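PDB 6EWH: centrosomal protein 120 from Oreochromis niloticus, which is a centrosomal and centriolar protein that probably supports cilium formation, represented here by its second C2 domain (C2B). Local coordinates for residues Q98-K101 against A102-S105; S135-L138 against D139-A143. The protein carries 1 engineered substitution. All coordinates share one frame; numbering follows the deposited sequence.

In the fold
A helix and a loop of this C2 domain, each held by a local contact, illustrate how chemistry follows position. Interaction 1 lies within helix 97-105, which lays one apolar flank on the larger sheet; backbone hydrogen bonds and the buried Leu100, Phe103 and Leu104 do the work there. Interaction 2 closes the loop between helix 128-133 and strand 143-150, an outermost strand of that same sheet, chiefly through polar groups and waters, with Asp139, Asn140 and Lys141 exposed. Both rest on Leu178 of strand 171-180, through Leu100 and Leu104 in the first and Ser135 and Leu138 in the second. They also touch directly, where the chain of Lys101 packs against Ser135 and Thr136: Lys101 CE lies 3.3 Å from Ser135 O.

Interaction 1: residues Q98-K101 against A102-S105; sequences QILK and AFLS
Leu100 and Phe103 each carry CG anti to the backbone N (chi1 -178° and 170°), whereas Leu104 turns CG anti to its carbonyl carbon (chi1 -69°); these settings bring both later residues against the same methyl, CD1 of Leu100. The contact is one stretch of alpha-helix 97-105, an amphipathic helix packed on a sheet of the C2 beta-sandwich. Leu100 CD1 lies 4.0 Å from Phe103 CD2, meeting the ring obliquely, and 4.1 Å from Leu104 CG, where the two leucines run side by side and point the same way. That shared direction lets them press together on Leu178 of strand 171-180, with Phe31 and Leu33 of strand 29-41 also beneath them, while Phe103 reaches Leu8 and Leu67 in loops.

Four successive i to i+4 backbone bonds hold this spacing, among them Phe103 N to Ile99 O at 2.8 Å and Leu104 N to Leu100 O at the same length. Leu104 CG also crowds the outer end of the latter oxygen, 3.5 Å from Leu100 O. At the last turn, Ser105 folds back on the helix: its OG donates to Ala102 O over 2.7 Å.

Interaction 2: residues S135-L138 against D139-A143; sequences STDL and DNKAA
Asp137 and Asn140 meet through their side chains as well as their backbones. With CG anti to the backbone N (chi1 -168°), the Asp137 carboxylate is brought to Asn140: OD2 lies near Asn140 CB, and OD1 accepts a nearly straight bond of 2.9 Å from Asn140 ND2. The donor comes from the syn side, somewhat out of the carboxylate plane, while OD1 lies nearly in the amide plane of Asn140, the two planes being 51° apart. A water bridges the same OD1 to Asp139 N. Were Asp137 an alanine, the Asn140 amide would probably lose its carboxylate mate and be free to turn, and the water at Asp139 N would lose one of its anchors.

Among backbone bonds, Asp137 O is gripped twice: by Asn140 N at 3.0 Å from above the carbonyl plane, and by Lys141 N at 2.9 Å almost head-on. Together they form a beta turn nested in a wider alpha turn, reversing the chain between helix 128-133 and strand 143-150 of the C2 sandwich. A second water joins Asp137 N to Lys141 O.

Of the charged groups, Lys141 runs extended beside the Asp137 carboxylate, CE 3.8 Å from Asp137 OD2, yet NZ stays 4.9 Å from that oxygen. The Asp139 carboxylate instead forms direct salt bridges beyond the loop, with Arg180 and Lys97.

Van der Waals contacts of carbon with oxygen complete the loop. In the turn, Leu138 CD2 lies 4.0 Å from Lys141 O, and its side chain also packs on Leu178 of strand 171-180. At the base, Ala143 CB points at Ser135, sitting 3.4 Å from Ser135 OG, which is hydrogen-bonded to Leu131 O.

Interaction 1: residues Q98-K101 against A102-S105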
ATOM      1  N   GLN A  98      22.363  -1.737   1.198  1.00 34.33           N
ATOM      2  CA  GLN A  98      22.314  -2.532   2.419  1.00 30.09           C
ATOM      3  C   GLN A  98      21.491  -1.852   3.496  1.00 32.49           C
ATOM      4  O   GLN A  98      20.714  -2.511   4.194  1.00 33.41           O
ATOM      5  CB  GLN A  98      23.726  -2.781   2.936  1.00 30.85           C
ATOM      6  CG  GLN A  98      24.503  -3.764   2.119  1.00 32.85           C
ATOM      7  CD  GLN A  98      25.944  -3.859   2.561  1.00 30.45           C
ATOM      8  OE1 GLN A  98      26.662  -2.853   2.595  1.00 34.05           O
ATOM      9  NE2 GLN A  98      26.383  -5.065   2.913  1.00 30.18           N
ATOM     10  N   ILE A  99      21.678  -0.545   3.675  1.00 31.37           N
ATOM     11  CA  ILE A  99      20.994   0.150   4.757  1.00 33.56           C
ATOM     12  C   ILE A  99      19.498   0.228   4.487  1.00 32.74           C
ATOM     13  O   ILE A  99      18.675   0.022   5.391  1.00 31.14           O
ATOM     14  CB  ILE A  99      21.639   1.525   5.005  1.00 34.27           C
ATOM     15  CG1 ILE A  99      23.016   1.339   5.645  1.00 34.51           C
ATOM     16  CG2 ILE A  99      20.785   2.358   5.931  1.00 39.67           C
ATOM     17  CD1 ILE A  99      22.956   0.645   6.981  1.00 38.20           C
ATOM     18  N   LEU A 100      19.116   0.498   3.237  1.00 33.85           N
ATOM     19  CA  LEU A 100      17.700   0.587   2.915  1.00 27.27           C
ATOM     20  C   LEU A 100      17.023  -0.773   3.022  1.00 30.13           C
ATOM     21  O   LEU A 100      15.906  -0.878   3.543  1.00 29.66           O
ATOM     22  CB  LEU A 100      17.536   1.186   1.516  1.00 27.38           C
ATOM     23  CG  LEU A 100      16.098   1.404   1.043  1.00 25.08           C
ATOM     24  CD1 LEU A 100      15.301   2.154   2.103  1.00 30.48           C
ATOM     25  CD2 LEU A 100      16.085   2.169  -0.283  1.00 24.26           C
ATOM     26  N   LYS A 101      17.689  -1.825   2.535  1.00 28.64           N
ATOM     27  CA  LYS A 101      17.135  -3.167   2.652  1.00 33.79           C
ATOM     28  C   LYS A 101      16.928  -3.538   4.116  1.00 32.46           C
ATOM     29  O   LYS A 101      15.872  -4.059   4.492  1.00 31.28           O
ATOM     30  CB  LYS A 101      18.055  -4.157   1.936  1.00 33.21           C
ATOM     31  CG  LYS A 101      17.519  -5.571   1.754  1.00 36.87           C
ATOM     32  CD  LYS A 101      18.566  -6.450   1.062  1.00 35.19           C
ATOM     33  CE  LYS A 101      18.028  -7.832   0.686  1.00 41.12           C
ATOM     34  NZ  LYS A 101      17.673  -8.682   1.863  1.00 38.24           N
ATOM     35  N   ALA A 102      17.915  -3.238   4.965  1.00 31.84           N
ATOM     36  CA  ALA A 102      17.765  -3.484   6.396  1.00 31.59           C
ATOM     37  C   ALA A 102      16.626  -2.655   6.980  1.00 33.73           C
ATOM     38  O   ALA A 102      15.791  -3.169   7.733  1.00 33.04           O
ATOM     39  CB  ALA A 102      19.081  -3.179   7.110  1.00 29.98           C
ATOM     40  N   PHE A 103      16.562  -1.370   6.617  1.00 32.45           N
ATOM     41  CA  PHE A 103      15.484  -0.507   7.090  1.00 30.79           C
ATOM     42  C   PHE A 103      14.122  -1.094   6.747  1.00 33.97           C
ATOM     43  O   PHE A 103      13.256  -1.229   7.617  1.00 30.36           O
ATOM     44  CB  PHE A 103      15.639   0.889   6.483  1.00 34.90           C
ATOM     45  CG  PHE A 103      14.457   1.797   6.702  1.00 32.11           C
ATOM     46  CD1 PHE A 103      14.282   2.457   7.905  1.00 36.13           C
ATOM     47  CD2 PHE A 103      13.535   2.020   5.682  1.00 30.90           C
ATOM     48  CE1 PHE A 103      13.200   3.315   8.094  1.00 38.94           C
ATOM     49  CE2 PHE A 103      12.451   2.868   5.874  1.00 34.41           C
ATOM     50  CZ  PHE A 103      12.289   3.515   7.079  1.00 37.56           C
ATOM     51  N   LEU A 104      13.912  -1.456   5.478  1.00 31.44           N
ATOM     52  CA  LEU A 104      12.608  -1.983   5.086  1.00 29.79           C
ATOM     53  C   LEU A 104      12.300  -3.300   5.784  1.00 30.44           C
ATOM     54  O   LEU A 104      11.148  -3.554   6.160  1.00 31.80           O
ATOM     55  CB  LEU A 104      12.533  -2.140   3.572  1.00 31.97           C
ATOM     56  CG  LEU A 104      12.502  -0.803   2.849  1.00 34.15           C
ATOM     57  CD1 LEU A 104      12.628  -1.026   1.358  1.00 36.00           C
ATOM     58  CD2 LEU A 104      11.219  -0.053   3.173  1.00 31.12           C
ATOM     59  N   SER A 105      13.315  -4.157   5.957  1.00 29.75           N
ATOM     60  CA  SER A 105      13.109  -5.417   6.663  1.00 31.94           C
ATOM     61  C   SER A 105      12.619  -5.191   8.085  1.00 35.05           C
ATOM     62  O   SER A 105      11.970  -6.079   8.653  1.00 38.54           O
ATOM     63  CB  SER A 105      14.395  -6.257   6.656  1.00 34.67           C
ATOM     64  OG  SER A 105      15.326  -5.813   7.635  1.00 37.32           O
TER

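Interaction 2: residues S135-L138 against D139-A143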
ATOM      1  N   SER A 135      14.644  -8.133  -2.343  1.00 28.37           N
ATOM      2  CA  SER A 135      15.364  -7.026  -2.982  1.00 28.04           C
ATOM      3  C   SER A 135      16.853  -7.374  -3.050  1.00 30.86           C
ATOM      4  O   SER A 135      17.709  -6.761  -2.413  1.00 32.07           O
ATOM      5  CB  SER A 135      15.112  -5.720  -2.237  1.00 28.50           C
ATOM      6  OG  SER A 135      13.741  -5.344  -2.310  1.00 29.76           O
ATOM      7  N   THR A 136      17.148  -8.387  -3.860  1.00 33.11           N
ATOM      8  CA  THR A 136      18.459  -9.021  -3.869  1.00 31.88           C
ATOM      9  C   THR A 136      19.271  -8.764  -5.132  1.00 31.84           C
ATOM     10  O   THR A 136      20.371  -9.310  -5.254  1.00 35.87           O
ATOM     11  CB  THR A 136      18.315 -10.534  -3.676  1.00 34.75           C
ATOM     12  OG1 THR A 136      17.433 -11.053  -4.683  1.00 37.97           O
ATOM     13  CG2 THR A 136      17.750 -10.852  -2.293  1.00 36.30           C
ATOM     14  N   ASP A 137      18.773  -7.973  -6.076  1.00 31.70           N
ATOM     15  CA  ASP A 137      19.528  -7.655  -7.287  1.00 33.88           C
ATOM     16  C   ASP A 137      19.237  -6.218  -7.712  1.00 31.25           C
ATOM     17  O   ASP A 137      18.961  -5.927  -8.877  1.00 30.51           O
ATOM     18  CB  ASP A 137      19.235  -8.653  -8.405  1.00 38.92           C
ATOM     19  CG  ASP A 137      20.206  -8.523  -9.570  1.00 42.82           C
ATOM     20  OD1 ASP A 137      21.344  -8.054  -9.348  1.00 41.26           O
ATOM     21  OD2 ASP A 137      19.819  -8.863 -10.706  1.00 47.66           O
ATOM     22  N   LEU A 138      19.304  -5.298  -6.744  1.00 29.11           N
ATOM     23  CA  LEU A 138      18.885  -3.917  -6.976  1.00 27.32           C
ATOM     24  C   LEU A 138      19.794  -3.161  -7.932  1.00 26.90           C
ATOM     25  O   LEU A 138      19.380  -2.125  -8.462  1.00 29.14           O
ATOM     26  CB  LEU A 138      18.806  -3.165  -5.647  1.00 28.68           C
ATOM     27  CG  LEU A 138      17.616  -3.572  -4.777  1.00 27.06           C
ATOM     28  CD1 LEU A 138      17.808  -2.999  -3.382  1.00 26.57           C
ATOM     29  CD2 LEU A 138      16.286  -3.126  -5.384  1.00 27.95           C
ATOM     30  N   ASP A 139      21.022  -3.621  -8.148  1.00 28.08           N
ATOM     31  CA  ASP A 139      21.843  -2.939  -9.142  1.00 28.91           C
ATOM     32  C   ASP A 139      21.309  -3.152 -10.547  1.00 34.16           C
ATOM     33  O   ASP A 139      21.602  -2.347 -11.441  1.00 32.34           O
ATOM     34  CB  ASP A 139      23.286  -3.430  -9.084  1.00 29.38           C
ATOM     35  CG  ASP A 139      23.989  -3.062  -7.794  1.00 32.86           C
ATOM     36  OD1 ASP A 139      23.453  -2.247  -7.016  1.00 33.09           O
ATOM     37  OD2 ASP A 139      25.095  -3.591  -7.573  1.00 39.01           O
ATOM     38  N   ASN A 140      20.540  -4.214 -10.760  1.00 32.32           N
ATOM     39  CA  ASN A 140      20.109  -4.605 -12.093  1.00 34.27           C
ATOM     40  C   ASN A 140      18.606  -4.598 -12.298  1.00 35.50           C
ATOM     41  O   ASN A 140      18.164  -4.356 -13.423  1.00 36.97           O
ATOM     42  CB  ASN A 140      20.658  -5.993 -12.453  1.00 36.38           C
ATOM     43  CG  ASN A 140      22.175  -6.029 -12.451  1.00 39.27           C
ATOM     44  OD1 ASN A 140      22.819  -5.390 -13.285  1.00 43.17           O
ATOM     45  ND2 ASN A 140      22.754  -6.764 -11.505  1.00 38.45           N
ATOM     46  N   LYS A 141      17.806  -4.864 -11.269  1.00 31.68           N
ATOM     47  CA  LYS A 141      16.374  -4.942 -11.510  1.00 33.89           C
ATOM     48  C   LYS A 141      15.587  -4.449 -10.309  1.00 31.37           C
ATOM     49  O   LYS A 141      16.055  -4.500  -9.165  1.00 29.06           O
ATOM     50  CB  LYS A 141      15.922  -6.346 -11.930  1.00 49.46           C
ATOM     51  CG  LYS A 141      16.320  -7.467 -11.001  1.00 62.27           C
ATOM     52  CD  LYS A 141      15.771  -8.785 -11.525  1.00 76.21           C
ATOM     53  CE  LYS A 141      16.169  -9.954 -10.645  1.00 89.77           C
ATOM     54  NZ  LYS A 141      15.550 -11.223 -11.118  1.00 97.56           N
ATOM     55  N   ALA A 142      14.382  -3.967 -10.594  1.00 29.01           N
ATOM     56  CA  ALA A 142      13.431  -3.648  -9.543  1.00 27.99           C
ATOM     57  C   ALA A 142      12.992  -4.927  -8.844  1.00 29.64           C
ATOM     58  O   ALA A 142      13.017  -6.017  -9.421  1.00 34.32           O
ATOM     59  CB  ALA A 142      12.209  -2.950 -10.140  1.00 27.93           C
ATOM     60  N   ALA A 143      12.612  -4.791  -7.576  1.00 26.02           N
ATOM     61  CA  ALA A 143      12.034  -5.885  -6.803  1.00 28.36           C
ATOM     62  C   ALA A 143      10.579  -5.549  -6.504  1.00 26.14           C
ATOM     63  O   ALA A 143      10.278  -4.429  -6.086  1.00 24.65           O
ATOM     64  CB  ALA A 143      12.788  -6.064  -5.483  1.00 30.14           C
TER
HETATM   65  O   HOH W   1      16.213  -6.731  -7.016  1.00 29.37           O
HETATM   66  O   HOH W   2      22.465  -6.160  -7.524  1.00 35.53           O
HETATM   67  O   HOH W   3      16.744  -1.629  -8.740  1.00 27.93           O